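Local structure of glycosylation Associate Protein 2 (Streptococcus agalactiae serotype V, 6OYC) at residues Val291-Pro296 against Ala356-Ser361; Pro322-Cys327 against Asp349-Lys354. The protein probably works with Gap1 and Gap3 in the glycosylation and accessory Sec secretion of a surface glycoprotein. All blocks are in the same frame, centred on the assembly; numbering follows the deposited sequence.

Contact 1: residues Val291-Pro296 against Ala356-Ser361; sequences VDFKPP and AFLNFS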
loop_
_atom_site.group_PDB
_atom_site.type_symbol
_atom_site.label_atom_id
_atom_site.label_comp_id
_atom_site.label_asym_id
_atom_site.label_seq_id
_atom_site.Cartn_x
_atom_site.Cartn_y
_atom_site.Cartn_z
ATOM N N VAL B 291 -8.740 9.342 12.385
ATOM C CA VAL B 291 -9.744 10.401 12.258
ATOM C C VAL B 291 -10.244 10.849 13.636
ATOM O O VAL B 291 -9.461 11.386 14.427
ATOM C CB VAL B 291 -10.879 9.952 11.320
ATOM C CG1 VAL B 291 -11.775 11.156 10.887
ATOM C CG2 VAL B 291 -10.261 9.291 10.085
ATOM N N ASP B 292 -11.535 10.671 13.937
ATOM C CA ASP B 292 -12.084 11.162 15.205
ATOM C C ASP B 292 -12.058 10.116 16.310
ATOM O O ASP B 292 -12.585 10.370 17.395
ATOM C CB ASP B 292 -13.520 11.693 15.031
ATOM C CG ASP B 292 -14.481 10.662 14.436
ATOM O OD1 ASP B 292 -14.296 9.439 14.644
ATOM O OD2 ASP B 292 -15.438 11.086 13.754
ATOM N N PHE B 293 -11.466 8.950 16.057
ATOM C CA PHE B 293 -11.257 7.910 17.061
ATOM C C PHE B 293 -12.573 7.356 17.599
ATOM O O PHE B 293 -12.607 6.753 18.679
ATOM C CB PHE B 293 -10.397 8.414 18.225
ATOM C CG PHE B 293 -8.955 8.702 17.865
ATOM C CD1 PHE B 293 -8.608 9.866 17.188
ATOM C CD2 PHE B 293 -7.940 7.839 18.268
ATOM C CE1 PHE B 293 -7.276 10.161 16.897
ATOM C CE2 PHE B 293 -6.601 8.127 17.979
ATOM C CZ PHE B 293 -6.271 9.292 17.294
ATOM N N LYS B 294 -13.623 7.541 16.852
ATOM C CA LYS B 294 -14.905 7.029 17.216
ATOM C C LYS B 294 -15.306 5.953 16.231
ATOM O O LYS B 294 -14.963 6.004 15.104
ATOM C CB LYS B 294 -15.902 8.164 17.255
ATOM C CG LYS B 294 -15.449 9.261 18.172
ATOM C CD LYS B 294 -16.556 10.207 18.509
ATOM C CE LYS B 294 -16.037 11.598 18.717
ATOM N NZ LYS B 294 -16.578 12.478 17.655
ATOM N N PRO B 295 -16.068 4.979 16.684
ATOM C CA PRO B 295 -16.511 3.857 15.866
ATOM C C PRO B 295 -17.374 4.224 14.712
ATOM O O PRO B 295 -18.052 5.189 14.754
ATOM C CB PRO B 295 -17.324 3.047 16.831
ATOM C CG PRO B 295 -16.763 3.370 18.149
ATOM C CD PRO B 295 -16.451 4.812 18.079
ATOM N N PRO B 296 -17.328 3.436 13.669
ATOM C CA PRO B 296 -16.514 2.239 13.636
ATOM C C PRO B 296 -15.255 2.399 12.805
ATOM O O PRO B 296 -15.074 3.418 12.203
ATOM C CB PRO B 296 -17.427 1.292 12.926
ATOM C CG PRO B 296 -18.068 2.139 11.931
ATOM C CD PRO B 296 -18.175 3.506 12.491
ATOM N N ALA B 356 -7.130 -2.665 18.178
ATOM C CA ALA B 356 -6.529 -2.511 19.499
ATOM C C ALA B 356 -6.117 -1.066 19.755
ATOM O O ALA B 356 -6.478 -0.476 20.780
ATOM C CB ALA B 356 -5.331 -3.452 19.642
ATOM N N PHE B 357 -5.372 -0.469 18.823
ATOM C CA PHE B 357 -4.973 0.930 18.971
ATOM C C PHE B 357 -6.169 1.829 19.262
ATOM O O PHE B 357 -6.075 2.743 20.086
ATOM C CB PHE B 357 -4.253 1.404 17.705
ATOM C CG PHE B 357 -3.865 2.867 17.719
ATOM C CD1 PHE B 357 -2.653 3.277 18.262
ATOM C CD2 PHE B 357 -4.691 3.823 17.159
ATOM C CE1 PHE B 357 -2.279 4.624 18.247
ATOM C CE2 PHE B 357 -4.326 5.167 17.146
ATOM C CZ PHE B 357 -3.120 5.568 17.687
ATOM N N LEU B 358 -7.289 1.611 18.568
ATOM C CA LEU B 358 -8.495 2.398 18.802
ATOM C C LEU B 358 -9.274 1.937 20.035
ATOM O O LEU B 358 -10.243 2.603 20.418
ATOM C CB LEU B 358 -9.407 2.340 17.576
ATOM C CG LEU B 358 -8.969 3.168 16.367
ATOM C CD1 LEU B 358 -9.751 2.756 15.138
ATOM C CD2 LEU B 358 -9.144 4.654 16.633
ATOM N N ASN B 359 -8.856 0.835 20.661
ATOM C CA ASN B 359 -9.639 0.124 21.672
ATOM C C ASN B 359 -11.073 -0.105 21.202
ATOM O O ASN B 359 -12.039 0.093 21.940
ATOM C CB ASN B 359 -9.608 0.839 23.023
ATOM C CG ASN B 359 -9.589 -0.142 24.187
ATOM O OD1 ASN B 359 -10.519 -0.940 24.367
ATOM N ND2 ASN B 359 -8.510 -0.108 24.967
ATOM N N PHE B 360 -11.210 -0.513 19.950
ATOM C CA PHE B 360 -12.479 -0.979 19.430
ATOM C C PHE B 360 -12.522 -2.496 19.509
ATOM O O PHE B 360 -11.489 -3.167 19.572
ATOM C CB PHE B 360 -12.688 -0.527 17.983
ATOM C CG PHE B 360 -12.851 0.952 17.817
ATOM C CD1 PHE B 360 -12.833 1.797 18.913
ATOM C CD2 PHE B 360 -13.013 1.502 16.547
ATOM C CE1 PHE B 360 -12.979 3.160 18.754
ATOM C CE2 PHE B 360 -13.159 2.859 16.381
ATOM C CZ PHE B 360 -13.143 3.695 17.490
ATOM N N SER B 361 -13.734 -3.033 19.505
ATOM C CA SER B 361 -13.942 -4.469 19.453
ATOM C C SER B 361 -14.312 -4.887 18.034
ATOM O O SER B 361 -14.553 -4.054 17.159
ATOM C CB SER B 361 -15.040 -4.897 20.433
ATOM O OG SER B 361 -16.327 -4.608 19.903
#
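F357, in the last turn of helix 341-358, meets F293, CE2 of F357 lying 3.8 Å from CE2 of F293, with the two side chains set obliquely. Its CG leaves the helix anti to the backbone N (chi1 177°). The same ring forms a cation-pi pair with R103. Next, L358 sends its CD2 branch to CD2 of F293, again at 3.8 Å and with the side chains at about a right angle. N359 is the first residue to leave helical geometry, with positive phi, in a Schellman motif, its N bonded to O of A356 at 2.7 Å. Beyond it F360 points toward the loop, and its ring is sandwiched. CB of L358 lies over the centre of one face, 3.6 Å above the plane. CG of P295 sits over the opposite face, offset toward the rim, in a CH-pi contact 3.9 Å from the centroid. CZ of F360 comes within 3.3 Å of O of F293, which lies near the ring plane, an approach that suits the positively polarised edge of a phenyl group. The backbone beside it is shaped by an Asx turn, K294 N donating to D292 OD1 at 3.0 Å, and R516 holds D292 OD1 and the carbonyls of K294 and P295. What results is a Schellman-capped helix C-terminus packed on the loop joining strands 283-289 and 297-301 of an alpha/beta-hydrolase-like domain.

Contact 2: residues Pro322-Cys327 against Asp349-Lys354; sequences PFMLIC and DAIQEK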
loop_
_atom_site.group_PDB
_atom_site.type_symbol
_atom_site.label_atom_id
_atom_site.label_comp_id
_atom_site.label_asym_id
_atom_site.label_seq_id
_atom_site.Cartn_x
_atom_site.Cartn_y
_atom_site.Cartn_z
ATOM N N PRO B 322 -12.866 6.503 11.191
ATOM C CA PRO B 322 -11.518 5.917 11.141
ATOM C C PRO B 322 -11.470 4.839 10.079
ATOM O O PRO B 322 -12.425 4.073 9.916
ATOM C CB PRO B 322 -11.315 5.333 12.542
ATOM C CG PRO B 322 -12.340 6.029 13.407
ATOM C CD PRO B 322 -13.488 6.379 12.521
ATOM N N PHE B 323 -10.356 4.783 9.339
ATOM C CA PHE B 323 -10.320 3.884 8.193
ATOM C C PHE B 323 -8.927 3.330 7.922
ATOM O O PHE B 323 -7.896 3.921 8.268
ATOM C CB PHE B 323 -10.875 4.560 6.929
ATOM C CG PHE B 323 -10.003 5.645 6.342
ATOM C CD1 PHE B 323 -10.110 6.951 6.783
ATOM C CD2 PHE B 323 -9.122 5.360 5.290
ATOM C CE1 PHE B 323 -9.347 7.964 6.223
ATOM C CE2 PHE B 323 -8.347 6.367 4.709
ATOM C CZ PHE B 323 -8.453 7.672 5.177
ATOM N N MET B 324 -8.927 2.168 7.289
ATOM C CA MET B 324 -7.724 1.453 6.917
ATOM C C MET B 324 -7.847 1.066 5.454
ATOM O O MET B 324 -8.932 0.684 4.999
ATOM C CB MET B 324 -7.541 0.220 7.795
ATOM C CG MET B 324 -6.174 -0.408 7.752
ATOM S SD MET B 324 -6.111 -1.757 8.953
ATOM C CE MET B 324 -4.606 -2.612 8.472
ATOM N N LEU B 325 -6.750 1.211 4.712
ATOM C CA LEU B 325 -6.659 0.725 3.340
ATOM C C LEU B 325 -5.640 -0.403 3.262
ATOM O O LEU B 325 -4.626 -0.388 3.964
ATOM C CB LEU B 325 -6.266 1.841 2.380
ATOM C CG LEU B 325 -6.937 3.195 2.598
ATOM C CD1 LEU B 325 -6.351 4.203 1.612
ATOM C CD2 LEU B 325 -8.462 3.073 2.442
ATOM N N ILE B 326 -5.921 -1.388 2.415
ATOM C CA ILE B 326 -5.066 -2.553 2.208
ATOM C C ILE B 326 -4.967 -2.784 0.705
ATOM O O ILE B 326 -5.992 -2.848 0.017
ATOM C CB ILE B 326 -5.620 -3.805 2.922
ATOM C CG1 ILE B 326 -6.216 -3.427 4.292
ATOM C CG2 ILE B 326 -4.547 -4.885 3.055
ATOM C CD1 ILE B 326 -6.465 -4.589 5.219
ATOM N N CYS B 327 -3.743 -2.906 0.196
ATOM C CA CYS B 327 -3.521 -3.211 -1.212
ATOM C C CYS B 327 -2.487 -4.326 -1.335
ATOM O O CYS B 327 -1.679 -4.556 -0.429
ATOM C CB CYS B 327 -3.054 -1.982 -1.999
ATOM S SG CYS B 327 -1.423 -1.396 -1.492
ATOM N N ASP B 349 -3.555 -9.804 11.700
ATOM C CA ASP B 349 -2.919 -9.068 12.787
ATOM C C ASP B 349 -2.923 -7.569 12.517
ATOM O O ASP B 349 -3.131 -6.774 13.438
ATOM C CB ASP B 349 -1.489 -9.565 13.005
ATOM C CG ASP B 349 -1.429 -11.011 13.504
ATOM O OD1 ASP B 349 -2.488 -11.579 13.858
ATOM O OD2 ASP B 349 -0.318 -11.587 13.527
ATOM N N ALA B 350 -2.698 -7.162 11.261
ATOM C CA ALA B 350 -2.587 -5.737 10.965
ATOM C C ALA B 350 -3.896 -5.019 11.235
ATOM O O ALA B 350 -3.897 -3.900 11.761
ATOM C CB ALA B 350 -2.154 -5.512 9.516
ATOM N N ILE B 351 -5.023 -5.648 10.887
ATOM C CA ILE B 351 -6.319 -5.056 11.213
ATOM C C ILE B 351 -6.586 -5.123 12.721
ATOM O O ILE B 351 -6.977 -4.121 13.336
ATOM C CB ILE B 351 -7.441 -5.720 10.393
ATOM C CG1 ILE B 351 -7.135 -5.595 8.894
ATOM C CG2 ILE B 351 -8.795 -5.053 10.701
ATOM C CD1 ILE B 351 -7.730 -6.672 8.037
ATOM N N GLN B 352 -6.342 -6.282 13.351
ATOM C CA GLN B 352 -6.534 -6.381 14.799
ATOM C C GLN B 352 -5.680 -5.368 15.543
ATOM O O GLN B 352 -6.104 -4.829 16.575
ATOM C CB GLN B 352 -6.214 -7.796 15.287
ATOM C CG GLN B 352 -7.157 -8.835 14.708
ATOM C CD GLN B 352 -7.068 -10.226 15.343
ATOM O OE1 GLN B 352 -8.093 -10.891 15.495
ATOM N NE2 GLN B 352 -5.853 -10.683 15.674
ATOM N N GLU B 353 -4.484 -5.083 15.026
ATOM C CA GLU B 353 -3.620 -4.116 15.684
ATOM C C GLU B 353 -4.250 -2.727 15.689
ATOM O O GLU B 353 -4.153 -2.000 16.684
ATOM C CB GLU B 353 -2.255 -4.105 15.005
ATOM C CG GLU B 353 -1.177 -3.330 15.727
ATOM C CD GLU B 353 0.071 -3.166 14.864
ATOM O OE1 GLU B 353 0.355 -2.025 14.431
ATOM O OE2 GLU B 353 0.756 -4.181 14.603
ATOM N N LYS B 354 -4.928 -2.346 14.603
ATOM C CA LYS B 354 -5.523 -1.014 14.570
ATOM C C LYS B 354 -6.820 -0.946 15.365
ATOM O O LYS B 354 -7.152 0.119 15.902
ATOM C CB LYS B 354 -5.770 -0.576 13.132
ATOM C CG LYS B 354 -4.557 -0.729 12.253
ATOM C CD LYS B 354 -3.409 0.132 12.722
ATOM C CE LYS B 354 -2.102 -0.314 12.066
ATOM N NZ LYS B 354 -0.981 0.596 12.428
#
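M324 points toward the helix; CG is anti to the backbone N (chi1 -165°) and the chain runs extended beyond it, with CE beside the backbone of helix 341-358. There CE is 3.6 Å from O of A350 and 3.9 Å from CB of the same alanine. Further back along the thioether, SD packs on CG of K354 at 3.8 Å, the two side chains at about a right angle. I351 meets the same methionine as well: its CG1 touches CE of M324, obliquely to that chain, and its CD1 reaches CD1 of I326 at 3.7 Å, the isoleucines crossing nearly perpendicular. The strand and helix axes behind these side chains approach to 10.3 Å and run almost antiparallel, at 167°, as expected of the first two elements of a beta-alpha-beta crossover; here strand 323-327 leads through helix 341-358 to strand 365-370, with strand 297-301 between the two in the mixed sheet. V299 of that intervening strand touches both M324 and I326, widening the apolar layer. K354 meets M324 through CG, near the root of its side chain. A bend at chi2 (-62°) turns CD aside, and NZ ends in a salt bridge to E274, with E353 OE1 3.6 Å away as a second carboxylate partner.

One helix, 341-358, serves both contacts: contact 2 uses its middle turns and contact 1 its C-terminal end. Contact 2 is buried, four of its five touching residues fully so, lies nearer the centre of the chain, and relies on aliphatic and thioether groups between helix and sheet. Contact 1, about 11 Å away between centres, is partly buried, and there aromatic rings, proline and a loop carbonyl join L358. Charge is placed differently too: that of K354 leaves contact 2 toward E274, whereas R516 bonds the loop backbone of contact 1. The partners are a strand in contact 2 and an irregular loop in contact 1. P322, at the start of the strand segment, packs on K294 and P296, bringing the two together.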